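Side-chain contacts in MUTM (fpg) protein (Thermus thermophilus, PDB 1EE8), which belongs to the MutM (Fpg) family, joining an N-terminal domain to a helical H2TH domain and a C-terminal zinc finger: residues L3-T8 with Q212-P217; V159-A164 with A251-H256; P244-V249 with T255-T260. All coordinates share one frame; numbering follows the deposited sequence.

How the contacts relate
The three contacts run from the start of helix 3-17 to the zinc finger. Contacts 1 and 2 have centres about 17 Å apart and interleave along the chain; they touch where P4 and E5 meet the ring and hydroxyl of Y163, on helix 161-170. Contact 3 follows contact 1 in sequence, with nearest atoms about 14 Å apart and no touch. Contacts 2 and 3 are close neighbours, about 11 Å between centres, and share T255 and H256 on strand 254-257. The N-terminal helix thus packs against helix 161-170 of the H2TH region, and that helix in turn meets the hairpin carrying zinc ligand C258.

Contact 1: residues L3-T8 with Q212-P217; sequences LPEVET and QSYRQP
E5 lays its aliphatic stem over one face of the Y214 ring, joining the first turns of helix 3-17 to the irregular segment 212-217. E5 CB approaches the ring beside its hydroxyl end, 3.5 Å from Y214 CE1. The next carbon, E5 CG, stands 3.5 Å from the centroid of the Y214 ring, only 5° off the normal, a CH-pi contact made almost squarely over the middle of the face. The chain then bends at chi2 (65°) and carries the carboxylate away from the ring, its plane nearly perpendicular to it; there OE1 is hydrogen-bonded to Y163 OH and S207 N, and OE2 to the backbone N of E2. One turn on, T8 turns carbon rather than oxygen to the tyrosine, with T8 CB and CG2 each 3.5 Å from Y214 OH. That methyl, anti to the backbone N, also packs on the stem of Q216, with T8 CG2 3.8 Å from Q216 CG. T8 OG1 is spent inside the helix on P4 O (2.8 Å), which it and T8 N reach from opposite faces of the carbonyl plane. Y214 OH bonds G205 O. The interface is thus carbon against ring and hydroxyl, with no hydrogen bond across it; E2, Y163, S207 and G205 satisfy the E5 carboxylate and Y214 hydroxyl, and probably fix how stem and ring are turned.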
loop_
_atom_site.group_PDB
_atom_site.type_symbol
_atom_site.label_atom_id
_atom_site.label_comp_id
_atom_site.label_asym_id
_atom_site.label_seq_id
_atom_site.Cartn_x
_atom_site.Cartn_y
_atom_site.Cartn_z
ATOM N N LEU A 3 16.591 20.609 11.464
ATOM C CA LEU A 3 17.275 19.461 12.060
ATOM C C LEU A 3 17.094 19.333 13.577
ATOM O O LEU A 3 16.753 18.263 14.078
ATOM C CB LEU A 3 18.773 19.497 11.711
ATOM C CG LEU A 3 19.632 18.302 12.166
ATOM C CD1 LEU A 3 20.897 18.238 11.338
ATOM C CD2 LEU A 3 19.971 18.420 13.658
ATOM N N PRO A 4 17.309 20.425 14.328
ATOM C CA PRO A 4 17.147 20.324 15.785
ATOM C C PRO A 4 15.746 19.928 16.269
ATOM O O PRO A 4 15.614 19.116 17.180
ATOM C CB PRO A 4 17.569 21.710 16.276
ATOM C CG PRO A 4 18.583 22.144 15.233
ATOM C CD PRO A 4 17.900 21.722 13.950
ATOM N N GLU A 5 14.708 20.503 15.670
ATOM C CA GLU A 5 13.338 20.174 16.060
ATOM C C GLU A 5 12.968 18.742 15.656
ATOM O O GLU A 5 12.326 18.018 16.420
ATOM C CB GLU A 5 12.335 21.145 15.416
ATOM C CG GLU A 5 12.451 22.588 15.907
ATOM C CD GLU A 5 13.776 23.234 15.529
ATOM O OE1 GLU A 5 14.349 23.954 16.376
ATOM O OE2 GLU A 5 14.234 23.035 14.382
ATOM N N VAL A 6 13.369 18.344 14.454
ATOM C CA VAL A 6 13.057 17.009 13.964
ATOM C C VAL A 6 13.789 15.958 14.787
ATOM O O VAL A 6 13.221 14.919 15.123
ATOM C CB VAL A 6 13.426 16.873 12.473
ATOM C CG1 VAL A 6 13.069 15.480 11.966
ATOM C CG2 VAL A 6 12.680 17.937 11.669
ATOM N N GLU A 7 15.044 16.238 15.132
ATOM C CA GLU A 7 15.831 15.307 15.933
ATOM C C GLU A 7 15.199 15.172 17.310
ATOM O O GLU A 7 15.115 14.075 17.860
ATOM C CB GLU A 7 17.271 15.804 16.062
ATOM C CG GLU A 7 18.209 14.870 16.830
ATOM C CD GLU A 7 18.289 13.461 16.240
ATOM O OE1 GLU A 7 18.383 13.322 15.004
ATOM O OE2 GLU A 7 18.271 12.488 17.023
ATOM N N THR A 8 14.745 16.289 17.870
ATOM C CA THR A 8 14.105 16.245 19.175
ATOM C C THR A 8 12.847 15.382 19.097
ATOM O O THR A 8 12.529 14.651 20.026
ATOM C CB THR A 8 13.734 17.656 19.670
ATOM O OG1 THR A 8 14.931 18.426 19.829
ATOM C CG2 THR A 8 13.013 17.582 21.008
ATOM N N GLN A 212 4.827 30.240 18.480
ATOM C CA GLN A 212 4.624 29.072 19.330
ATOM C C GLN A 212 4.198 27.890 18.458
ATOM O O GLN A 212 3.548 26.953 18.928
ATOM C CB GLN A 212 3.541 29.365 20.371
ATOM C CG GLN A 212 3.696 28.589 21.666
ATOM C CD GLN A 212 4.764 29.175 22.577
ATOM O OE1 GLN A 212 5.062 28.624 23.638
ATOM N NE2 GLN A 212 5.339 30.302 22.168
ATOM N N SER A 213 4.578 27.944 17.185
ATOM C CA SER A 213 4.244 26.905 16.220
ATOM C C SER A 213 4.816 25.542 16.601
ATOM O O SER A 213 4.099 24.538 16.606
ATOM C CB SER A 213 4.749 27.308 14.833
ATOM O OG SER A 213 4.439 26.323 13.864
ATOM N N TYR A 214 6.108 25.508 16.914
ATOM C CA TYR A 214 6.769 24.266 17.291
ATOM C C TYR A 214 6.651 23.910 18.769
ATOM O O TYR A 214 6.780 24.764 19.643
ATOM C CB TYR A 214 8.253 24.320 16.934
ATOM C CG TYR A 214 9.060 23.185 17.534
ATOM C CD1 TYR A 214 8.880 21.867 17.104
ATOM C CD2 TYR A 214 9.995 23.425 18.539
ATOM C CE1 TYR A 214 9.612 20.823 17.660
ATOM C CE2 TYR A 214 10.732 22.390 19.101
ATOM C CZ TYR A 214 10.538 21.093 18.659
ATOM O OH TYR A 214 11.279 20.069 19.210
ATOM N N ARG A 215 6.415 22.627 19.022
ATOM C CA ARG A 215 6.309 22.084 20.370
ATOM C C ARG A 215 6.691 20.615 20.304
ATOM O O ARG A 215 6.433 19.947 19.304
ATOM C CB ARG A 215 4.877 22.206 20.905
ATOM C CG ARG A 215 4.462 23.622 21.242
ATOM C CD ARG A 215 3.086 23.651 21.886
ATOM N NE ARG A 215 2.775 24.966 22.450
ATOM C CZ ARG A 215 3.514 25.583 23.369
ATOM N NH1 ARG A 215 4.617 25.011 23.837
ATOM N NH2 ARG A 215 3.145 26.771 23.829
ATOM N N GLN A 216 7.327 20.118 21.358
ATOM C CA GLN A 216 7.717 18.716 21.414
ATOM C C GLN A 216 6.426 17.894 21.458
ATOM O O GLN A 216 5.347 18.448 21.662
ATOM C CB GLN A 216 8.584 18.481 22.652
ATOM C CG GLN A 216 9.913 19.231 22.587
ATOM C CD GLN A 216 10.742 19.092 23.857
ATOM O OE1 GLN A 216 10.890 17.997 24.403
ATOM N NE2 GLN A 216 11.302 20.204 24.321
ATOM N N PRO A 217 6.512 16.567 21.261
ATOM C CA PRO A 217 5.300 15.737 21.283
ATOM C C PRO A 217 4.342 15.931 22.459
ATOM O O PRO A 217 3.128 16.058 22.252
ATOM C CB PRO A 217 5.859 14.319 21.214
ATOM C CG PRO A 217 7.062 14.506 20.338
ATOM C CD PRO A 217 7.692 15.747 20.938
#

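Contact 2: residues V159-A164 with A251-H256; sequences VGNIYA and AGRGTH
A surface contact between two flat polar groups, N161 and R253, bridges the start of helix 161-170 in the H2TH region and the turn of the zinc-finger hairpin. The amide of N161 meets one face of the R253 guanidinium, with N161 ND2 3.1 Å from R253 CZ and over the centre of the group. The two planes are 60° apart, so this is a tilted approach and not a parallel stack. No hydrogen bond crosses here: ND2 and the guanidinium nitrogens are all donors, and the 3.4 Å between N161 OD1 and R253 NE has a poor angle. A donor NH2 over a cationic face probably gains little electrostatically, so the pair is probably mainly packing. The polar attraction comes from K147 NZ, on helix 146-152, which gives to OD1, consistent with ND2 lying over the arginine. The same lysine nitrogen bonds T255 OG1, so K147 ties both segments together where they do not bond directly. R253 arrives from the flank: its chain bends at chi2 (61°) and then runs extended, carrying the guanidinium up to the helix start and alongside L151. Behind N161, G160 holds the N-cap position, and A164 N bonds G160 O at 3.0 Å. The arrangement belongs to the seam between the H2TH helices and the zinc-finger beta hairpin in a protein of the MutM (Fpg) family.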
loop_
_atom_site.group_PDB
_atom_site.type_symbol
_atom_site.label_atom_id
_atom_site.label_comp_id
_atom_site.label_asym_id
_atom_site.label_seq_id
_atom_site.Cartn_x
_atom_site.Cartn_y
_atom_site.Cartn_z
ATOM N N VAL A 159 19.551 22.027 7.545
ATOM C CA VAL A 159 19.666 23.430 7.908
ATOM C C VAL A 159 18.624 24.328 7.244
ATOM O O VAL A 159 18.404 24.266 6.031
ATOM C CB VAL A 159 21.080 23.973 7.575
ATOM C CG1 VAL A 159 21.198 25.433 8.003
ATOM C CG2 VAL A 159 22.128 23.130 8.277
ATOM N N GLY A 160 17.986 25.159 8.056
ATOM C CA GLY A 160 16.987 26.084 7.557
ATOM C C GLY A 160 17.334 27.515 7.944
ATOM O O GLY A 160 18.464 27.811 8.339
ATOM N N ASN A 161 16.353 28.405 7.842
ATOM C CA ASN A 161 16.552 29.809 8.165
ATOM C C ASN A 161 17.099 30.085 9.559
ATOM O O ASN A 161 18.074 30.822 9.714
ATOM C CB ASN A 161 15.238 30.569 7.981
ATOM C CG ASN A 161 14.939 30.864 6.526
ATOM O OD1 ASN A 161 15.791 31.374 5.793
ATOM N ND2 ASN A 161 13.728 30.535 6.095
ATOM N N ILE A 162 16.464 29.505 10.573
ATOM C CA ILE A 162 16.882 29.728 11.954
ATOM C C ILE A 162 18.353 29.418 12.224
ATOM O O ILE A 162 19.116 30.290 12.649
ATOM C CB ILE A 162 16.020 28.902 12.936
ATOM C CG1 ILE A 162 14.576 29.409 12.902
ATOM C CG2 ILE A 162 16.586 29.001 14.358
ATOM C CD1 ILE A 162 13.648 28.689 13.853
ATOM N N TYR A 163 18.756 28.184 11.957
ATOM C CA TYR A 163 20.122 27.796 12.228
ATOM C C TYR A 163 21.154 28.336 11.259
ATOM O O TYR A 163 22.329 28.453 11.612
ATOM C CB TYR A 163 20.174 26.280 12.388
ATOM C CG TYR A 163 19.250 25.879 13.514
ATOM C CD1 TYR A 163 18.026 25.273 13.258
ATOM C CD2 TYR A 163 19.545 26.229 14.835
ATOM C CE1 TYR A 163 17.112 25.031 14.282
ATOM C CE2 TYR A 163 18.635 25.994 15.867
ATOM C CZ TYR A 163 17.420 25.395 15.581
ATOM O OH TYR A 163 16.513 25.175 16.588
ATOM N N ALA A 164 20.736 28.682 10.046
ATOM C CA ALA A 164 21.684 29.278 9.111
ATOM C C ALA A 164 21.988 30.670 9.689
ATOM O O ALA A 164 23.149 31.038 9.872
ATOM C CB ALA A 164 21.076 29.408 7.723
ATOM N N ALA A 251 12.943 38.259 -1.843
ATOM C CA ALA A 251 11.880 37.503 -2.498
ATOM C C ALA A 251 11.245 36.536 -1.497
ATOM O O ALA A 251 11.418 35.317 -1.595
ATOM C CB ALA A 251 12.442 36.732 -3.691
ATOM N N GLY A 252 10.517 37.090 -0.531
ATOM C CA GLY A 252 9.875 36.267 0.479
ATOM C C GLY A 252 10.891 35.396 1.190
ATOM O O GLY A 252 10.780 34.167 1.192
ATOM N N ARG A 253 11.890 36.031 1.791
ATOM C CA ARG A 253 12.929 35.298 2.501
ATOM C C ARG A 253 13.662 36.222 3.456
ATOM O O ARG A 253 14.494 37.031 3.040
ATOM C CB ARG A 253 13.923 34.691 1.507
ATOM C CG ARG A 253 14.649 33.458 2.031
ATOM C CD ARG A 253 13.651 32.348 2.357
ATOM N NE ARG A 253 14.300 31.092 2.730
ATOM C CZ ARG A 253 13.644 29.982 3.053
ATOM N NH1 ARG A 253 12.317 29.967 3.050
ATOM N NH2 ARG A 253 14.313 28.883 3.380
ATOM N N GLY A 254 13.343 36.099 4.738
ATOM C CA GLY A 254 13.983 36.932 5.736
ATOM C C GLY A 254 15.291 36.336 6.208
ATOM O O GLY A 254 15.460 35.121 6.220
ATOM N N THR A 255 16.219 37.203 6.592
ATOM C CA THR A 255 17.524 36.784 7.086
ATOM C C THR A 255 17.934 37.771 8.169
ATOM O O THR A 255 18.097 38.966 7.899
ATOM C CB THR A 255 18.577 36.788 5.955
ATOM O OG1 THR A 255 18.234 35.795 4.981
ATOM C CG2 THR A 255 19.967 36.490 6.506
ATOM N N HIS A 256 18.079 37.276 9.397
ATOM C CA HIS A 256 18.463 38.122 10.524
ATOM C C HIS A 256 19.978 38.161 10.670
ATOM O O HIS A 256 20.649 37.143 10.499
ATOM C CB HIS A 256 17.846 37.609 11.825
ATOM C CG HIS A 256 16.353 37.514 11.795
ATOM N ND1 HIS A 256 15.680 36.579 11.037
ATOM C CD2 HIS A 256 15.400 38.234 12.434
ATOM C CE1 HIS A 256 14.379 36.725 11.212
ATOM N NE2 HIS A 256 14.182 37.723 12.055
#

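Contact 3: residues P244-V249 with T255-T260; sequences PVERRV and THFCPT. With ZN (zinc ion), chain C.
E246 and F257 pair through two backbone bonds, E246 N to F257 O (3.0 Å) and F257 N to E246 O (3.1 Å), at the zinc-side end of a short antiparallel hairpin. At its other hydrogen-bonded pair, R248 N gives to T255 O, and the return bond from T255 N is weak. Between them lies the non-hydrogen-bonded pair R247 and H256, where the two side chains run side by side in the same direction. R247 CG sits over a face of the H256 imidazole, 4.2 Å from its centroid in a CH-pi contact, and R247 CD comes to 3.4 Å from H256 NE2. E246, R248, T255 and F257 project from the opposite face of the sheet. There chi1 of F257 (70°) sets CG between its backbone N and carbonyl carbon and leans the ring across toward the partner strand, where R248 CG touches its edge, 3.7 Å from F257 CE2. The extended chain of E246 runs beside this ring and lies against P259, E246 CD 3.3 Å from P259 CG.

Further out, F176 meets F257 edge-to-face and forms a cation-pi contact with R248, while D165 OD2 accepts from H256 N and the ring of Y231 meets that of H256. Just beyond the paired strand, C258 SG binds the zinc ion at 2.3 Å. The hairpin leads directly into C258 of one CxxC pair, C258 and C261, which with C238 and C241 holds the zinc ion, as in the zinc finger of MutM (Fpg) proteins.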
loop_
_atom_site.group_PDB
_atom_site.type_symbol
_atom_site.label_atom_id
_atom_site.label_comp_id
_atom_site.label_asym_id
_atom_site.label_seq_id
_atom_site.Cartn_x
_atom_site.Cartn_y
_atom_site.Cartn_z
ATOM N N PRO A 244 21.111 47.541 16.760
ATOM C CA PRO A 244 19.839 46.925 16.350
ATOM C C PRO A 244 19.967 45.821 15.297
ATOM O O PRO A 244 20.498 46.047 14.209
ATOM C CB PRO A 244 19.033 48.113 15.820
ATOM C CG PRO A 244 19.538 49.257 16.648
ATOM C CD PRO A 244 21.033 49.011 16.658
ATOM N N VAL A 245 19.465 44.631 15.617
ATOM C CA VAL A 245 19.515 43.518 14.674
ATOM C C VAL A 245 18.639 43.848 13.468
ATOM O O VAL A 245 17.512 44.321 13.621
ATOM C CB VAL A 245 19.004 42.213 15.318
ATOM C CG1 VAL A 245 18.929 41.114 14.274
ATOM C CG2 VAL A 245 19.922 41.798 16.459
ATOM N N GLU A 246 19.158 43.605 12.271
ATOM C CA GLU A 246 18.409 43.877 11.050
ATOM C C GLU A 246 17.892 42.609 10.382
ATOM O O GLU A 246 18.368 41.501 10.652
ATOM C CB GLU A 246 19.277 44.636 10.048
ATOM C CG GLU A 246 19.713 46.004 10.520
ATOM C CD GLU A 246 20.317 46.825 9.404
ATOM O OE1 GLU A 246 20.847 47.918 9.699
ATOM O OE2 GLU A 246 20.258 46.379 8.234
ATOM N N ARG A 247 16.919 42.787 9.494
ATOM C CA ARG A 247 16.332 41.666 8.777
ATOM C C ARG A 247 16.094 42.014 7.315
ATOM O O ARG A 247 15.162 42.745 6.987
ATOM C CB ARG A 247 15.015 41.256 9.439
ATOM C CG ARG A 247 14.240 40.179 8.692
ATOM C CD ARG A 247 13.069 39.692 9.532
ATOM N NE ARG A 247 12.189 38.785 8.802
ATOM C CZ ARG A 247 11.258 39.177 7.938
ATOM N NH1 ARG A 247 10.507 38.278 7.318
ATOM N NH2 ARG A 247 11.067 40.469 7.702
ATOM N N ARG A 248 16.953 41.496 6.443
ATOM C CA ARG A 248 16.825 41.733 5.009
ATOM C C ARG A 248 15.969 40.644 4.382
ATOM O O ARG A 248 16.164 39.458 4.645
ATOM C CB ARG A 248 18.201 41.744 4.334
ATOM C CG ARG A 248 18.984 43.024 4.547
ATOM C CD ARG A 248 19.320 43.680 3.215
ATOM N NE ARG A 248 20.421 43.018 2.520
ATOM C CZ ARG A 248 21.704 43.199 2.816
ATOM N NH1 ARG A 248 22.051 44.022 3.799
ATOM N NH2 ARG A 248 22.642 42.568 2.125
ATOM N N VAL A 249 15.014 41.050 3.554
ATOM C CA VAL A 249 14.143 40.090 2.892
ATOM C C VAL A 249 14.530 40.002 1.420
ATOM O O VAL A 249 14.784 41.020 0.774
ATOM C CB VAL A 249 12.659 40.507 3.000
ATOM C CG1 VAL A 249 11.762 39.316 2.688
ATOM C CG2 VAL A 249 12.367 41.047 4.388
ATOM N N THR A 255 16.219 37.203 6.592
ATOM C CA THR A 255 17.524 36.784 7.086
ATOM C C THR A 255 17.934 37.771 8.169
ATOM O O THR A 255 18.097 38.966 7.899
ATOM C CB THR A 255 18.577 36.788 5.955
ATOM O OG1 THR A 255 18.234 35.795 4.981
ATOM C CG2 THR A 255 19.967 36.490 6.506
ATOM N N HIS A 256 18.079 37.276 9.397
ATOM C CA HIS A 256 18.463 38.122 10.524
ATOM C C HIS A 256 19.978 38.161 10.670
ATOM O O HIS A 256 20.649 37.143 10.499
ATOM C CB HIS A 256 17.846 37.609 11.825
ATOM C CG HIS A 256 16.353 37.514 11.795
ATOM N ND1 HIS A 256 15.680 36.579 11.037
ATOM C CD2 HIS A 256 15.400 38.234 12.434
ATOM C CE1 HIS A 256 14.379 36.725 11.212
ATOM N NE2 HIS A 256 14.182 37.723 12.055
ATOM N N PHE A 257 20.509 39.336 11.001
ATOM C CA PHE A 257 21.950 39.503 11.143
ATOM C C PHE A 257 22.295 40.862 11.745
ATOM O O PHE A 257 21.470 41.778 11.743
ATOM C CB PHE A 257 22.604 39.414 9.767
ATOM C CG PHE A 257 22.299 40.597 8.893
ATOM C CD1 PHE A 257 23.244 41.601 8.700
ATOM C CD2 PHE A 257 21.041 40.738 8.305
ATOM C CE1 PHE A 257 22.940 42.731 7.933
ATOM C CE2 PHE A 257 20.728 41.859 7.542
ATOM C CZ PHE A 257 21.680 42.860 7.355
ATOM N N CYS A 258 23.516 40.980 12.264
ATOM C CA CYS A 258 23.996 42.240 12.814
ATOM C C CYS A 258 24.926 42.780 11.745
ATOM O O CYS A 258 25.948 42.157 11.426
ATOM C CB CYS A 258 24.786 42.043 14.110
ATOM S SG CYS A 258 25.605 43.574 14.685
ATOM N N PRO A 259 24.579 43.936 11.159
ATOM C CA PRO A 259 25.415 44.529 10.112
ATOM C C PRO A 259 26.858 44.732 10.566
ATOM O O PRO A 259 27.800 44.333 9.877
ATOM C CB PRO A 259 24.705 45.847 9.810
ATOM C CG PRO A 259 23.258 45.518 10.097
ATOM C CD PRO A 259 23.373 44.750 11.391
ATOM N N THR A 260 27.032 45.342 11.732
ATOM C CA THR A 260 28.378 45.586 12.231
ATOM C C THR A 260 29.160 44.312 12.515
ATOM O O THR A 260 30.233 44.108 11.960
ATOM C CB THR A 260 28.370 46.440 13.508
ATOM O OG1 THR A 260 27.735 47.694 13.238
ATOM C CG2 THR A 260 29.802 46.703 13.972
HETATM ZN ZN ZN C . 26.627 43.232 16.763
#